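Local coordinates for protein amide synthase (Vibrio cholerae, PDB 1L5A) that is a free-standing nonribosomal peptide synthetase condensation enzyme that probably forms an amide bond during biosynthesis of the siderophore vibriobactin, at residues A54-S57 against E61-W64; Q10-Y15 against S97-D102; H221-L226 against D236-L241; Y213-Q218 against R399-L404. All blocks are in the same frame, centred on the assembly; numbering follows the deposited sequence.

Interaction 1: residues A54-S57 against E61-W64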
loop_
_atom_site.group_PDB
_atom_site.type_symbol
_atom_site.label_atom_id
_atom_site.label_comp_id
_atom_site.label_asym_id
_atom_site.label_seq_id
_atom_site.Cartn_x
_atom_site.Cartn_y
_atom_site.Cartn_z
ATOM N N ALA A 54 2.656 -11.393 -29.026
ATOM C CA ALA A 54 1.321 -10.880 -29.231
ATOM C C ALA A 54 0.978 -10.771 -30.711
ATOM O O ALA A 54 1.845 -10.522 -31.546
ATOM C CB ALA A 54 1.196 -9.511 -28.590
ATOM N N ARG A 55 -0.301 -10.965 -31.013
ATOM C CA ARG A 55 -0.836 -10.856 -32.363
ATOM C C ARG A 55 -2.271 -10.347 -32.253
ATOM O O ARG A 55 -2.948 -10.578 -31.240
ATOM C CB ARG A 55 -0.790 -12.213 -33.083
ATOM C CG ARG A 55 0.628 -12.648 -33.354
ATOM C CD ARG A 55 0.730 -13.622 -34.475
ATOM N NE ARG A 55 2.127 -13.904 -34.801
ATOM C CZ ARG A 55 2.499 -14.735 -35.768
ATOM N NH1 ARG A 55 1.571 -15.357 -36.503
ATOM N NH2 ARG A 55 3.793 -14.965 -35.985
ATOM N N PHE A 56 -2.732 -9.636 -33.281
ATOM C CA PHE A 56 -4.084 -9.099 -33.238
ATOM C C PHE A 56 -4.991 -9.614 -34.340
ATOM O O PHE A 56 -4.560 -9.794 -35.481
ATOM C CB PHE A 56 -4.035 -7.574 -33.297
ATOM C CG PHE A 56 -3.270 -6.952 -32.172
ATOM C CD1 PHE A 56 -1.901 -6.783 -32.259
ATOM C CD2 PHE A 56 -3.917 -6.575 -31.002
ATOM C CE1 PHE A 56 -1.186 -6.252 -31.200
ATOM C CE2 PHE A 56 -3.209 -6.040 -29.938
ATOM C CZ PHE A 56 -1.845 -5.879 -30.034
ATOM N N SER A 57 -6.253 -9.854 -33.992
ATOM C CA SER A 57 -7.241 -10.312 -34.970
ATOM C C SER A 57 -7.698 -9.078 -35.734
ATOM O O SER A 57 -7.361 -7.950 -35.362
ATOM C CB SER A 57 -8.461 -10.920 -34.281
ATOM O OG SER A 57 -9.361 -9.903 -33.884
ATOM N N GLU A 61 -8.742 -8.276 -31.435
ATOM C CA GLU A 61 -8.606 -9.225 -30.331
ATOM C C GLU A 61 -7.156 -9.670 -30.234
ATOM O O GLU A 61 -6.588 -10.176 -31.207
ATOM C CB GLU A 61 -9.482 -10.461 -30.526
ATOM C CG GLU A 61 -8.987 -11.640 -29.697
ATOM C CD GLU A 61 -10.049 -12.683 -29.439
ATOM O OE1 GLU A 61 -10.994 -12.409 -28.659
ATOM O OE2 GLU A 61 -9.935 -13.780 -30.018
ATOM N N LEU A 62 -6.560 -9.465 -29.064
ATOM C CA LEU A 62 -5.185 -9.846 -28.844
ATOM C C LEU A 62 -5.179 -11.315 -28.452
ATOM O O LEU A 62 -5.962 -11.754 -27.608
ATOM C CB LEU A 62 -4.584 -8.983 -27.742
ATOM C CG LEU A 62 -3.112 -9.163 -27.368
ATOM C CD1 LEU A 62 -2.631 -7.957 -26.569
ATOM C CD2 LEU A 62 -2.937 -10.427 -26.562
ATOM N N TYR A 63 -4.317 -12.081 -29.106
ATOM C CA TYR A 63 -4.184 -13.509 -28.831
ATOM C C TYR A 63 -2.673 -13.834 -28.896
ATOM O O TYR A 63 -1.875 -13.021 -29.416
ATOM C CB TYR A 63 -5.011 -14.314 -29.848
ATOM C CG TYR A 63 -4.483 -14.290 -31.254
ATOM C CD1 TYR A 63 -3.592 -15.261 -31.695
ATOM C CD2 TYR A 63 -4.862 -13.287 -32.147
ATOM C CE1 TYR A 63 -3.084 -15.240 -33.008
ATOM C CE2 TYR A 63 -4.362 -13.252 -33.456
ATOM C CZ TYR A 63 -3.471 -14.235 -33.880
ATOM O OH TYR A 63 -2.958 -14.215 -35.159
ATOM N N TRP A 64 -2.280 -15.005 -28.385
ATOM C CA TRP A 64 -0.861 -15.361 -28.324
ATOM C C TRP A 64 -0.254 -16.440 -29.227
ATOM O O TRP A 64 -0.680 -17.597 -29.237
ATOM C CB TRP A 64 -0.511 -15.714 -26.878
ATOM C CG TRP A 64 -1.130 -14.782 -25.911
ATOM C CD1 TRP A 64 -2.390 -14.864 -25.392
ATOM C CD2 TRP A 64 -0.562 -13.566 -25.404
ATOM N NE1 TRP A 64 -2.642 -13.770 -24.598
ATOM C CE2 TRP A 64 -1.539 -12.959 -24.585
ATOM C CE3 TRP A 64 0.672 -12.931 -25.563
ATOM C CZ2 TRP A 64 -1.319 -11.740 -23.925
ATOM C CZ3 TRP A 64 0.893 -11.716 -24.908
ATOM C CH2 TRP A 64 -0.104 -11.136 -24.098
#

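Interaction 2: residues Q10-Y15 against S97-D102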
loop_
_atom_site.group_PDB
_atom_site.type_symbol
_atom_site.label_atom_id
_atom_site.label_comp_id
_atom_site.label_asym_id
_atom_site.label_seq_id
_atom_site.Cartn_x
_atom_site.Cartn_y
_atom_site.Cartn_z
ATOM N N GLN A 10 -5.994 1.995 -33.233
ATOM C CA GLN A 10 -6.842 2.802 -34.089
ATOM C C GLN A 10 -6.013 3.526 -35.150
ATOM O O GLN A 10 -6.354 3.478 -36.339
ATOM C CB GLN A 10 -7.656 3.774 -33.241
ATOM C CG GLN A 10 -8.898 3.123 -32.672
ATOM C CD GLN A 10 -9.162 3.514 -31.229
ATOM O OE1 GLN A 10 -9.923 2.830 -30.532
ATOM N NE2 GLN A 10 -8.542 4.617 -30.767
ATOM N N ARG A 11 -4.921 4.172 -34.743
ATOM C CA ARG A 11 -4.067 4.848 -35.720
ATOM C C ARG A 11 -3.750 3.875 -36.873
ATOM O O ARG A 11 -3.720 4.260 -38.045
ATOM C CB ARG A 11 -2.767 5.322 -35.065
ATOM C CG ARG A 11 -2.857 6.688 -34.411
ATOM C CD ARG A 11 -1.842 6.884 -33.282
ATOM N NE ARG A 11 -0.458 7.041 -33.726
ATOM C CZ ARG A 11 0.060 8.168 -34.201
ATOM N NH1 ARG A 11 -0.687 9.253 -34.306
ATOM N NH2 ARG A 11 1.333 8.215 -34.558
ATOM N N HIS A 12 -3.538 2.609 -36.537
ATOM C CA HIS A 12 -3.231 1.610 -37.542
ATOM C C HIS A 12 -4.406 1.335 -38.470
ATOM O O HIS A 12 -4.228 1.076 -39.660
ATOM C CB HIS A 12 -2.824 0.306 -36.874
ATOM C CG HIS A 12 -2.561 -0.804 -37.838
ATOM N ND1 HIS A 12 -1.370 -0.929 -38.518
ATOM C CD2 HIS A 12 -3.344 -1.828 -38.252
ATOM C CE1 HIS A 12 -1.427 -1.987 -39.307
ATOM N NE2 HIS A 12 -2.614 -2.549 -39.164
ATOM N N LEU A 13 -5.614 1.358 -37.931
ATOM C CA LEU A 13 -6.757 1.100 -38.780
ATOM C C LEU A 13 -7.029 2.313 -39.646
ATOM O O LEU A 13 -7.613 2.203 -40.718
ATOM C CB LEU A 13 -7.989 0.757 -37.941
ATOM C CG LEU A 13 -8.011 -0.669 -37.382
ATOM C CD1 LEU A 13 -9.379 -0.929 -36.758
ATOM C CD2 LEU A 13 -7.716 -1.703 -38.495
ATOM N N ALA A 14 -6.561 3.466 -39.188
ATOM C CA ALA A 14 -6.770 4.717 -39.899
ATOM C C ALA A 14 -5.727 5.006 -40.971
ATOM O O ALA A 14 -5.959 5.824 -41.857
ATOM C CB ALA A 14 -6.815 5.867 -38.901
ATOM N N TYR A 15 -4.568 4.365 -40.880
ATOM C CA TYR A 15 -3.512 4.576 -41.867
ATOM C C TYR A 15 -2.708 3.292 -41.912
ATOM O O TYR A 15 -1.542 3.265 -41.504
ATOM C CB TYR A 15 -2.592 5.740 -41.465
ATOM C CG TYR A 15 -3.302 6.991 -40.991
ATOM C CD1 TYR A 15 -3.810 7.080 -39.691
ATOM C CD2 TYR A 15 -3.481 8.081 -41.843
ATOM C CE1 TYR A 15 -4.483 8.220 -39.252
ATOM C CE2 TYR A 15 -4.156 9.232 -41.413
ATOM C CZ TYR A 15 -4.657 9.290 -40.118
ATOM O OH TYR A 15 -5.350 10.403 -39.693
ATOM N N SER A 97 5.533 -3.288 -44.958
ATOM C CA SER A 97 4.113 -2.912 -44.925
ATOM C C SER A 97 3.615 -2.656 -43.498
ATOM O O SER A 97 2.635 -1.927 -43.282
ATOM C CB SER A 97 3.264 -4.016 -45.576
ATOM O OG SER A 97 3.264 -5.199 -44.793
ATOM N N SER A 98 4.299 -3.275 -42.538
ATOM C CA SER A 98 3.987 -3.137 -41.127
ATOM C C SER A 98 2.524 -3.362 -40.750
ATOM O O SER A 98 1.962 -2.599 -39.955
ATOM C CB SER A 98 4.450 -1.762 -40.619
ATOM O OG SER A 98 3.999 -0.707 -41.448
ATOM N N THR A 99 1.911 -4.404 -41.314
ATOM C CA THR A 99 0.523 -4.725 -40.990
ATOM C C THR A 99 0.510 -5.174 -39.533
ATOM O O THR A 99 1.558 -5.444 -38.958
ATOM C CB THR A 99 -0.017 -5.867 -41.862
ATOM O OG1 THR A 99 0.047 -5.484 -43.243
ATOM C CG2 THR A 99 -1.466 -6.194 -41.477
ATOM N N LEU A 100 -0.667 -5.247 -38.929
ATOM C CA LEU A 100 -0.752 -5.659 -37.541
ATOM C C LEU A 100 -1.599 -6.893 -37.383
ATOM O O LEU A 100 -1.419 -7.650 -36.432
ATOM C CB LEU A 100 -1.346 -4.542 -36.677
ATOM C CG LEU A 100 -0.421 -3.487 -36.075
ATOM C CD1 LEU A 100 -1.216 -2.619 -35.121
ATOM C CD2 LEU A 100 0.714 -4.151 -35.335
ATOM N N ILE A 101 -2.538 -7.096 -38.301
ATOM C CA ILE A 101 -3.415 -8.254 -38.209
ATOM C C ILE A 101 -2.650 -9.558 -38.423
ATOM O O ILE A 101 -1.865 -9.689 -39.357
ATOM C CB ILE A 101 -4.584 -8.200 -39.245
ATOM C CG1 ILE A 101 -5.298 -6.851 -39.185
ATOM C CG2 ILE A 101 -5.614 -9.307 -38.940
ATOM C CD1 ILE A 101 -6.100 -6.638 -37.928
ATOM N N ASP A 102 -2.880 -10.506 -37.527
ATOM C CA ASP A 102 -2.269 -11.820 -37.598
ATOM C C ASP A 102 -0.794 -11.873 -38.023
ATOM O O ASP A 102 -0.360 -12.861 -38.609
ATOM C CB ASP A 102 -3.116 -12.685 -38.530
ATOM C CG ASP A 102 -4.589 -12.672 -38.146
ATOM O OD1 ASP A 102 -4.943 -13.102 -37.019
ATOM O OD2 ASP A 102 -5.402 -12.216 -38.977
#

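Interaction 3: residues H221-L226 against D236-L241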
loop_
_atom_site.group_PDB
_atom_site.type_symbol
_atom_site.label_atom_id
_atom_site.label_comp_id
_atom_site.label_asym_id
_atom_site.label_seq_id
_atom_site.Cartn_x
_atom_site.Cartn_y
_atom_site.Cartn_z
ATOM N N HIS A 221 27.457 19.943 -13.392
ATOM C CA HIS A 221 27.793 19.902 -11.974
ATOM C C HIS A 221 26.734 20.707 -11.222
ATOM O O HIS A 221 26.216 20.261 -10.195
ATOM C CB HIS A 221 29.186 20.485 -11.735
ATOM N N LEU A 222 26.399 21.885 -11.746
ATOM C CA LEU A 222 25.388 22.749 -11.130
ATOM C C LEU A 222 24.027 22.056 -11.100
ATOM O O LEU A 222 23.293 22.127 -10.106
ATOM C CB LEU A 222 25.274 24.063 -11.907
ATOM C CG LEU A 222 24.126 25.001 -11.514
ATOM C CD1 LEU A 222 24.240 25.415 -10.059
ATOM C CD2 LEU A 222 24.161 26.227 -12.411
ATOM N N LEU A 223 23.707 21.386 -12.206
ATOM C CA LEU A 223 22.450 20.659 -12.365
ATOM C C LEU A 223 22.323 19.675 -11.210
ATOM O O LEU A 223 21.274 19.586 -10.558
ATOM C CB LEU A 223 22.453 19.886 -13.685
ATOM C CG LEU A 223 21.147 19.566 -14.418
ATOM C CD1 LEU A 223 21.297 18.173 -15.010
ATOM C CD2 LEU A 223 19.924 19.643 -13.507
ATOM N N LEU A 224 23.402 18.931 -10.965
ATOM C CA LEU A 224 23.406 17.961 -9.882
ATOM C C LEU A 224 23.195 18.692 -8.568
ATOM O O LEU A 224 22.217 18.418 -7.871
ATOM C CB LEU A 224 24.718 17.179 -9.861
ATOM C CG LEU A 224 24.831 16.142 -10.984
ATOM C CD1 LEU A 224 26.263 15.637 -11.112
ATOM C CD2 LEU A 224 23.877 14.996 -10.689
ATOM N N LYS A 225 24.082 19.634 -8.238
ATOM C CA LYS A 225 23.934 20.380 -6.989
ATOM C C LYS A 225 22.489 20.816 -6.830
ATOM O O LYS A 225 21.830 20.468 -5.849
ATOM C CB LYS A 225 24.841 21.610 -6.954
ATOM C CG LYS A 225 26.256 21.345 -6.450
ATOM C CD LYS A 225 27.025 20.436 -7.395
ATOM C CE LYS A 225 28.495 20.333 -7.015
ATOM N NZ LYS A 225 29.260 19.519 -8.008
ATOM N N LEU A 226 21.994 21.565 -7.807
ATOM C CA LEU A 226 20.620 22.043 -7.770
ATOM C C LEU A 226 19.645 20.924 -7.428
ATOM O O LEU A 226 18.739 21.108 -6.616
ATOM C CB LEU A 226 20.255 22.653 -9.117
ATOM C CG LEU A 226 20.810 24.053 -9.324
ATOM C CD1 LEU A 226 20.892 24.385 -10.797
ATOM C CD2 LEU A 226 19.907 25.029 -8.589
ATOM N N ASP A 236 13.959 15.059 -12.900
ATOM C CA ASP A 236 12.853 15.871 -12.397
ATOM C C ASP A 236 13.269 17.336 -12.307
ATOM O O ASP A 236 12.432 18.234 -12.445
ATOM C CB ASP A 236 12.428 15.415 -10.996
ATOM C CG ASP A 236 11.394 14.305 -11.019
ATOM O OD1 ASP A 236 10.916 13.937 -12.118
ATOM O OD2 ASP A 236 11.049 13.811 -9.920
ATOM N N ALA A 237 14.559 17.569 -12.058
ATOM C CA ALA A 237 15.082 18.927 -11.937
ATOM C C ALA A 237 15.030 19.641 -13.283
ATOM O O ALA A 237 14.646 20.811 -13.349
ATOM C CB ALA A 237 16.520 18.903 -11.413
ATOM N N LEU A 238 15.428 18.936 -14.345
ATOM C CA LEU A 238 15.413 19.501 -15.684
ATOM C C LEU A 238 13.974 19.809 -16.091
ATOM O O LEU A 238 13.721 20.781 -16.801
ATOM C CB LEU A 238 16.036 18.532 -16.700
ATOM C CG LEU A 238 17.540 18.269 -16.611
ATOM C CD1 LEU A 238 17.981 17.431 -17.793
ATOM C CD2 LEU A 238 18.303 19.583 -16.610
ATOM N N VAL A 239 13.032 18.983 -15.640
ATOM C CA VAL A 239 11.633 19.206 -15.986
ATOM C C VAL A 239 11.176 20.510 -15.368
ATOM O O VAL A 239 10.428 21.270 -15.989
ATOM C CB VAL A 239 10.736 18.055 -15.492
ATOM C CG1 VAL A 239 9.259 18.413 -15.665
ATOM C CG2 VAL A 239 11.054 16.789 -16.287
ATOM N N ALA A 240 11.649 20.766 -14.146
ATOM C CA ALA A 240 11.319 21.986 -13.414
ATOM C C ALA A 240 11.971 23.160 -14.126
ATOM O O ALA A 240 11.293 24.133 -14.462
ATOM C CB ALA A 240 11.826 21.888 -11.972
ATOM N N LEU A 241 13.283 23.058 -14.357
ATOM C CA LEU A 241 14.037 24.094 -15.062
ATOM C C LEU A 241 13.416 24.361 -16.428
ATOM O O LEU A 241 13.272 25.503 -16.837
ATOM C CB LEU A 241 15.500 23.682 -15.254
ATOM C CG LEU A 241 16.420 23.837 -14.042
ATOM C CD1 LEU A 241 17.792 23.275 -14.373
ATOM C CD2 LEU A 241 16.522 25.317 -13.649
#

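Interaction 4: residues Y213-Q218 against R399-L404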
loop_
_atom_site.group_PDB
_atom_site.type_symbol
_atom_site.label_atom_id
_atom_site.label_comp_id
_atom_site.label_asym_id
_atom_site.label_seq_id
_atom_site.Cartn_x
_atom_site.Cartn_y
_atom_site.Cartn_z
ATOM N N TYR A 213 22.052 20.565 -28.849
ATOM C CA TYR A 213 22.965 21.445 -28.144
ATOM C C TYR A 213 23.527 20.695 -26.946
ATOM O O TYR A 213 22.779 20.223 -26.092
ATOM C CB TYR A 213 22.245 22.706 -27.679
ATOM C CG TYR A 213 23.041 23.534 -26.685
ATOM C CD1 TYR A 213 24.302 24.043 -27.010
ATOM C CD2 TYR A 213 22.521 23.832 -25.425
ATOM C CE1 TYR A 213 25.020 24.832 -26.102
ATOM C CE2 TYR A 213 23.228 24.617 -24.514
ATOM C CZ TYR A 213 24.472 25.113 -24.856
ATOM O OH TYR A 213 25.153 25.898 -23.950
ATOM N N THR A 214 24.849 20.573 -26.894
ATOM C CA THR A 214 25.499 19.869 -25.797
ATOM C C THR A 214 25.718 20.818 -24.631
ATOM O O THR A 214 26.351 21.869 -24.774
ATOM C CB THR A 214 26.861 19.279 -26.223
ATOM O OG1 THR A 214 26.662 18.311 -27.265
ATOM C CG2 THR A 214 27.537 18.607 -25.043
ATOM N N LEU A 215 25.178 20.439 -23.477
ATOM C CA LEU A 215 25.301 21.245 -22.277
ATOM C C LEU A 215 26.724 21.253 -21.758
ATOM O O LEU A 215 27.400 20.223 -21.716
ATOM C CB LEU A 215 24.364 20.723 -21.191
ATOM C CG LEU A 215 22.886 20.811 -21.569
ATOM C CD1 LEU A 215 22.056 20.104 -20.525
ATOM C CD2 LEU A 215 22.468 22.270 -21.691
ATOM N N ASN A 216 27.171 22.438 -21.371
ATOM C CA ASN A 216 28.499 22.622 -20.830
ATOM C C ASN A 216 28.639 21.802 -19.543
ATOM O O ASN A 216 27.705 21.714 -18.740
ATOM C CB ASN A 216 28.713 24.111 -20.575
ATOM C CG ASN A 216 29.914 24.388 -19.723
ATOM O OD1 ASN A 216 29.811 24.481 -18.502
ATOM N ND2 ASN A 216 31.074 24.514 -20.357
ATOM N N SER A 217 29.802 21.190 -19.354
ATOM C CA SER A 217 30.037 20.375 -18.163
ATOM C C SER A 217 29.796 21.119 -16.854
ATOM O O SER A 217 29.231 20.559 -15.911
ATOM C CB SER A 217 31.455 19.828 -18.181
ATOM O OG SER A 217 31.627 19.006 -19.316
ATOM N N GLN A 218 30.220 22.378 -16.796
ATOM C CA GLN A 218 30.039 23.167 -15.585
ATOM C C GLN A 218 28.559 23.227 -15.224
ATOM O O GLN A 218 28.203 23.266 -14.038
ATOM C CB GLN A 218 30.617 24.582 -15.769
ATOM N N ARG A 399 20.633 29.375 -24.506
ATOM C CA ARG A 399 21.045 30.600 -23.837
ATOM C C ARG A 399 20.586 30.519 -22.381
ATOM O O ARG A 399 21.330 30.889 -21.460
ATOM C CB ARG A 399 20.427 31.826 -24.537
ATOM N N PHE A 400 19.367 30.017 -22.185
ATOM C CA PHE A 400 18.799 29.866 -20.847
ATOM C C PHE A 400 19.783 29.162 -19.923
ATOM O O PHE A 400 19.946 29.559 -18.772
ATOM C CB PHE A 400 17.500 29.058 -20.897
ATOM C CG PHE A 400 16.906 28.778 -19.541
ATOM C CD1 PHE A 400 16.048 29.693 -18.939
ATOM C CD2 PHE A 400 17.226 27.602 -18.853
ATOM C CE1 PHE A 400 15.517 29.448 -17.668
ATOM C CE2 PHE A 400 16.705 27.347 -17.587
ATOM C CZ PHE A 400 15.847 28.275 -16.991
ATOM N N PHE A 401 20.434 28.117 -20.427
ATOM C CA PHE A 401 21.393 27.376 -19.622
ATOM C C PHE A 401 22.682 28.165 -19.441
ATOM O O PHE A 401 23.343 28.065 -18.404
ATOM C CB PHE A 401 21.688 26.006 -20.253
ATOM C CG PHE A 401 20.565 25.023 -20.106
ATOM C CD1 PHE A 401 19.879 24.556 -21.221
ATOM C CD2 PHE A 401 20.162 24.596 -18.843
ATOM C CE1 PHE A 401 18.801 23.680 -21.084
ATOM C CE2 PHE A 401 19.085 23.721 -18.693
ATOM C CZ PHE A 401 18.402 23.263 -19.814
ATOM N N GLU A 402 23.039 28.954 -20.450
ATOM C CA GLU A 402 24.244 29.769 -20.380
ATOM C C GLU A 402 24.095 30.802 -19.263
ATOM O O GLU A 402 25.053 31.088 -18.540
ATOM C CB GLU A 402 24.485 30.463 -21.717
ATOM C CG GLU A 402 25.183 29.596 -22.749
ATOM C CD GLU A 402 25.151 30.216 -24.134
ATOM O OE1 GLU A 402 25.065 31.460 -24.223
ATOM O OE2 GLU A 402 25.217 29.460 -25.129
ATOM N N GLN A 403 22.888 31.348 -19.127
ATOM C CA GLN A 403 22.591 32.332 -18.090
ATOM C C GLN A 403 22.680 31.723 -16.707
ATOM O O GLN A 403 23.443 32.183 -15.871
ATOM C CB GLN A 403 21.183 32.889 -18.250
ATOM C CG GLN A 403 21.048 34.088 -19.153
ATOM C CD GLN A 403 19.628 34.616 -19.147
ATOM O OE1 GLN A 403 19.000 34.715 -18.088
ATOM N NE2 GLN A 403 19.112 34.964 -20.326
ATOM N N LEU A 404 21.870 30.696 -16.471
ATOM C CA LEU A 404 21.834 30.013 -15.185
ATOM C C LEU A 404 23.257 29.775 -14.713
ATOM O O LEU A 404 23.583 30.045 -13.557
ATOM C CB LEU A 404 21.106 28.669 -15.309
ATOM C CG LEU A 404 20.337 28.119 -14.096
ATOM C CD1 LEU A 404 19.878 26.714 -14.415
ATOM C CD2 LEU A 404 21.193 28.101 -12.853
#

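Interaction 1: residues A54-S57 against E61-W64
Ser57 OG, at the mouth of a tight reversal of the chain, is gripped by two backbone N-H groups: Glu61 N reaches it across the turn at 3.0 Å, and Gln59 N from within the turn supplies the second. Beside it, Ser57 N donates to Glu61 O (2.8 Å) from a position tilted out of the carbonyl plane, so side chain and main chain of the same serine both tie the closing end. Further on, Arg55 and Tyr63 exchange a pair of backbone bonds. Of these, Tyr63 N to Arg55 O is the straighter at the hydrogen (167°), whereas Arg55 N to Tyr63 O, 3.0 Å long, bends at 138°. Phe56 with Leu62 and Ala54 with Trp64 form the flanking non-hydrogen-bonded pairs.

The two faces differ in character. On one, the first torsion of Tyr63 (chi1 69°) sets its ring across the neighbouring strand, where Arg55 CB lies over a face, 3.8 Å from the ring centroid in a CH-pi contact. The guanidinium is carried off by its extended chain, and Tyr63 OH finds Asp102 as its hydrogen-bond partner. On the other face, Leu62 CD1 meets Phe56 CE2 at 3.9 Å, and Leu62 CD2 lies over the indole of Trp64, two residues on in the same strand, displaced toward the rim; Ala54 CB approaches the same indole at Trp64 CZ3 (4.3 Å). Cross-strand bonds, antiparallel register and a short connection closed by the Ser57-Glu61 bonds together identify a two-stranded beta hairpin.

Interaction 2: residues Q10-Y15 against S97-D102
His12 and Leu100 make up nearly all of the dense part of this contact, with the leucine laid against one face of the imidazole. Leu100 CB sits 3.6 Å from the His12 ring centroid and 19° off the ring normal, the geometry of a CH-pi contact. The leucine then runs back along the ring, antiparallel to the histidine side chain, until its CD1 branch reaches His12 CG at 3.5 Å. Both CB and CD1 therefore lie over the same face. With CG anti to the backbone N of His12 (chi1 177°), the ring projects off the helix straight into the loop. Its far end meets main chain: His12 CE1 has Ser98 O near the ring plane, 3.5 Å away, and His12 NE2 lies 3.3 Å from Leu100 N. The Thr99 backbone is close as well, its C atom 3.7 Å from His12 CE1. Both His12 and Leu100 are buried, and Leu100 also touches Trp9 of the same helix.

Outside this spot the packing thins quickly. The exposed side chain of Thr99 directs its CB bond away from the helix, which leaves its methyl CG2 4.5 Å from His12 NE2. Leu13 is exposed too, and only the end of its side chain comes nearer. Arg11 takes no part and forms a salt bridge with Asp21. The contact joins the N-terminal helix 6-14 to the irregular loop between helix 82-94 and strand 107-114, chiefly through His12 and Leu100, within the N-terminal half of the condensation-domain fold.

Interaction 3: residues H221-L226 against D236-L241
Leu223 makes all the close apolar contacts of helix 221-226, and three residues of helix 236-241 receive it; Leu226 also faces that helix but stays farther off. The nearest meeting is between methyls, Leu223 CD2 to Leu238 CD2 at 3.5 Å. Leu223 CD1 also lies 3.7 Å from Leu238 CD2, so that single methyl of Leu238 touches both branches of the fork, and the two leucine side chains cross at about a right angle. Leu223 CD2 then reaches two further residues, one turn apart, Ala237 CB at 4.1 Å and Leu241 CD1 at 4.3 Å. Its CB bond does not point at the other helix; the end of the side chain does the approaching, with CG roughly anti to the backbone N (chi1 -152°). Opposite it the small methyl of Ala237 points toward helix 221-226, and these two residues mark the closest CA approach, 7.6 Å.

Polar interactions play no part across the interface. Main-chain hydrogen bonds stay within each helix, as in Leu226 N to Leu222 O and Leu241 N to Ala237 O, and the polar end of Asp236 is directed elsewhere, to Tyr306.

Axis geometry agrees with this narrow contact: the axes of the two helical segments approach to 10.2 Å and cross at 99°, so few residues can meet. Helices 387-409 and 415-420 extend the apolar surroundings through Leu404 and Leu419. Helices 217-229 and 234-249, joined by a short loop, form here a nearly orthogonal pair of consecutive helices in the C-terminal half of the condensation-domain fold.

Interaction 4: residues Y213-Q218 against R399-L404
The Phe401 ring has a neighbour on each face: Leu215 CD2 lies over one, and Phe400 CD2, from the preceding residue, over the opposite one, 4.2 Å above the plane and displaced toward the rim. On the leucine side the methyl stands 3.9 Å from the ring centroid and 29° off the normal, which qualifies as a CH-pi contact. Its nearest ring atom explains the offset, since Leu215 CD2 is 3.5 Å from Phe401 CD1 and thus rests nearer one side of the ring than its middle. Leu215 CG is anti to its own carbonyl carbon (chi1 -63°), which sends the chain toward helix 399-404, where the CD2 branch alone does the touching. The Phe397 ring also meets that of Phe401, their planes being close to parallel.

Leu215 lies near the end of strand 208-214, an edge strand of the mixed four-stranded sheet, and the phenylalanine belongs to helix 387-409; the pair therefore joins sheet edge and covering helix in the alpha/beta C-terminal half of the condensation domain. Strand 374-381, the next in the sheet, adds Leu376 to the surroundings of Phe401.

Toward solvent the contact is looser. The side chains of Tyr213 and Glu402 lie at an oblique angle to each other, ring and carboxylate planes 68° apart. The 3.8 Å between Tyr213 OH and Glu402 OE2 is too long for a hydrogen bond. The Tyr213 side chain also rests on Pro398, one residue before this part of the helix.

How the interactions relate
The four contacts fall into two pairs on opposite sides of the chain's centre. Interactions 1 and 2 have centres 13 Å apart, and the hairpin of interaction 1 is nested in sequence within the loop closed by interaction 2; Asp102 joins them through probable hydrogen bonds to Phe56 and Tyr63. Both close before interactions 3 and 4 open. Interactions 3 and 4, 12 Å apart, share helix 217-229, and Leu404 of helix 387-409 packs on Leu222 and Leu241. Interaction 3 is likewise nested inside interaction 4. Between pairs, centres lie 41 to 47 Å apart without touching. This separation is consistent with the two-lobed build of condensation domains, each lobe resembling chloramphenicol acetyltransferase.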